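PDB 4QOL: catalase from Bacillus pumilus, which breaks down hydrogen peroxide to water and oxygen at a haem group and also shows peroxidase-like reactivity towards phenolic substrates. Local coordinates for the interface of chains A and B. Sequence-based numbering; all coordinates share one arbitrary frame. Chains: chain A/B, Catalase.

The interface of chains A and B. Residues chain A 43, 46-48, 50; chain B 55, 339, 342-343, 346.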
loop_
_atom_site.group_PDB
_atom_site.type_symbol
_atom_site.label_atom_id
_atom_site.label_comp_id
_atom_site.label_asym_id
_atom_site.label_seq_id
_atom_site.Cartn_x
_atom_site.Cartn_y
_atom_site.Cartn_z
ATOM N N LEU A 43 4.558 10.207 16.273
ATOM C CA LEU A 43 5.118 8.850 16.105
ATOM C C LEU A 43 4.552 8.111 14.879
ATOM O O LEU A 43 5.318 7.501 14.080
ATOM C CB LEU A 43 4.937 8.019 17.358
ATOM C CG LEU A 43 5.745 8.354 18.625
ATOM C CD1 LEU A 43 5.338 7.405 19.698
ATOM C CD2 LEU A 43 7.244 8.330 18.332
ATOM N N PHE A 46 6.153 9.533 11.689
ATOM C CA PHE A 46 7.514 9.066 11.706
ATOM C C PHE A 46 7.599 7.604 11.267
ATOM O O PHE A 46 8.424 7.257 10.426
ATOM C CB PHE A 46 8.082 9.203 13.144
ATOM C CG PHE A 46 9.453 8.611 13.294
ATOM C CD1 PHE A 46 10.548 9.274 12.816
ATOM C CD2 PHE A 46 9.627 7.390 13.915
ATOM C CE1 PHE A 46 11.782 8.745 12.938
ATOM C CE2 PHE A 46 10.888 6.812 14.055
ATOM C CZ PHE A 46 11.960 7.491 13.545
ATOM N N ASP A 47 6.685 6.793 11.792
ATOM C CA ASP A 47 6.627 5.338 11.534
ATOM C C ASP A 47 6.383 5.020 10.060
ATOM O O ASP A 47 6.559 3.899 9.635
ATOM C CB ASP A 47 5.514 4.694 12.398
ATOM C CG ASP A 47 5.881 4.619 13.890
ATOM O OD1 ASP A 47 7.053 4.803 14.223
ATOM O OD2 ASP A 47 4.957 4.401 14.722
ATOM N N ARG A 48 5.905 6.016 9.329
ATOM C CA ARG A 48 5.523 5.884 7.912
ATOM C C ARG A 48 6.353 6.746 6.962
ATOM O O ARG A 48 5.951 6.907 5.814
ATOM C CB ARG A 48 4.030 6.223 7.798
ATOM C CG ARG A 48 3.119 5.158 8.340
ATOM C CD ARG A 48 1.695 5.590 8.500
ATOM N NE ARG A 48 1.026 4.467 9.064
ATOM C CZ ARG A 48 1.138 4.085 10.365
ATOM N NH1 ARG A 48 1.630 4.924 11.197
ATOM N NH2 ARG A 48 0.645 2.930 10.756
ATOM N N ARG A 50 9.180 6.063 5.418
ATOM C CA ARG A 50 9.892 5.379 4.345
ATOM C C ARG A 50 8.960 4.782 3.312
ATOM O O ARG A 50 7.900 4.247 3.623
ATOM C CB ARG A 50 10.778 4.223 4.981
ATOM C CG ARG A 50 11.817 4.696 5.948
ATOM C CD ARG A 50 12.887 5.622 5.398
ATOM N NE ARG A 50 13.636 6.041 6.564
ATOM C CZ ARG A 50 13.543 7.211 7.175
ATOM N NH1 ARG A 50 12.757 8.232 6.752
ATOM N NH2 ARG A 50 14.147 7.304 8.358
ATOM N N VAL B 55 12.550 2.297 9.454
ATOM C CA VAL B 55 12.810 3.752 9.639
ATOM C C VAL B 55 14.086 4.091 10.402
ATOM O O VAL B 55 14.752 5.109 10.110
ATOM C CB VAL B 55 11.555 4.409 10.290
ATOM C CG1 VAL B 55 11.385 3.906 11.711
ATOM C CG2 VAL B 55 11.686 5.888 10.201
ATOM N N SER B 339 5.010 2.252 18.863
ATOM C CA SER B 339 5.618 2.603 17.561
ATOM C C SER B 339 6.031 1.346 16.756
ATOM O O SER B 339 5.931 1.381 15.522
ATOM C CB SER B 339 6.760 3.566 17.816
ATOM O OG SER B 339 7.702 3.593 16.772
ATOM N N ASP B 342 3.007 -0.412 15.049
ATOM C CA ASP B 342 2.492 0.596 14.162
ATOM C C ASP B 342 3.343 0.645 12.909
ATOM O O ASP B 342 2.764 0.631 11.768
ATOM C CB ASP B 342 2.478 1.976 14.851
ATOM C CG ASP B 342 1.871 3.029 14.040
ATOM O OD1 ASP B 342 0.676 2.897 13.634
ATOM O OD2 ASP B 342 2.555 4.041 13.724
ATOM N N THR B 343 4.657 0.783 13.038
ATOM C CA THR B 343 5.531 0.867 11.838
ATOM C C THR B 343 5.476 -0.405 11.070
ATOM O O THR B 343 5.510 -0.400 9.800
ATOM C CB THR B 343 6.919 1.334 12.168
ATOM O OG1 THR B 343 7.547 1.861 11.019
ATOM C CG2 THR B 343 7.801 0.172 12.678
ATOM N N HIS B 346 2.652 -0.822 8.556
ATOM C CA HIS B 346 2.988 -0.057 7.319
ATOM C C HIS B 346 4.039 -0.739 6.472
ATOM O O HIS B 346 3.911 -0.892 5.262
ATOM C CB HIS B 346 3.485 1.318 7.718
ATOM C CG HIS B 346 4.333 1.997 6.671
ATOM N ND1 HIS B 346 3.800 2.571 5.558
ATOM C CD2 HIS B 346 5.665 2.248 6.629
ATOM C CE1 HIS B 346 4.764 3.130 4.854
ATOM N NE2 HIS B 346 5.910 2.918 5.477
#
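A:Arg48 grips B:Asp342 end-on: NH1 forms a salt bridge to OD2 at 2.8 Å, and NH2 donates to OD1 at 2.9 Å. The fork is twisted: with the guanidinium and carboxylate planes 52° apart, NH1 meets OD2 on the syn side but tilted from the carboxylate plane, while NH2 comes in from above it. A:Asp47 reaches the same carboxylate, its OD2 2.6 Å from B:Asp342 OD2; two carboxylates this close probably share a proton, though none is seen. The other oxygen of A:Asp47, OD1, accepts from the B:Ser339 hydroxyl on its syn side. An alanine in place of A:Arg48 would probably leave B:Asp342 without its positive mate, and the paired carboxylates less well compensated.

On the way to that fork, the arginine runs alongside B:His346 in the opposite sense; its CA sits over one face of the imidazole, toward the rim, and its CG packs against B:His346 CG at 3.8 Å. At the ring's edge, NE2 donates in plane to A:Arg50 O at 3.0 Å. With OG1 anti to its backbone N (chi1 -159°), B:Thr343 points its hydroxyl across at A:Asp47 and donates a hydrogen bond to the carbonyl O on a lone pair. Further along, B:Val55 puts CG2 over the rim of the A:Phe46 ring and against a face of the A:Arg50 guanidinium, whose NH2 donates a hydrogen bond to B:Val55 O at 2.9 Å.

The patch joins the end of A helix 37-46 and the loop after it to B helix 331-348 and the B:Val55 loop, and recurs with the chains exchanged across a two-fold axis of the tetramer.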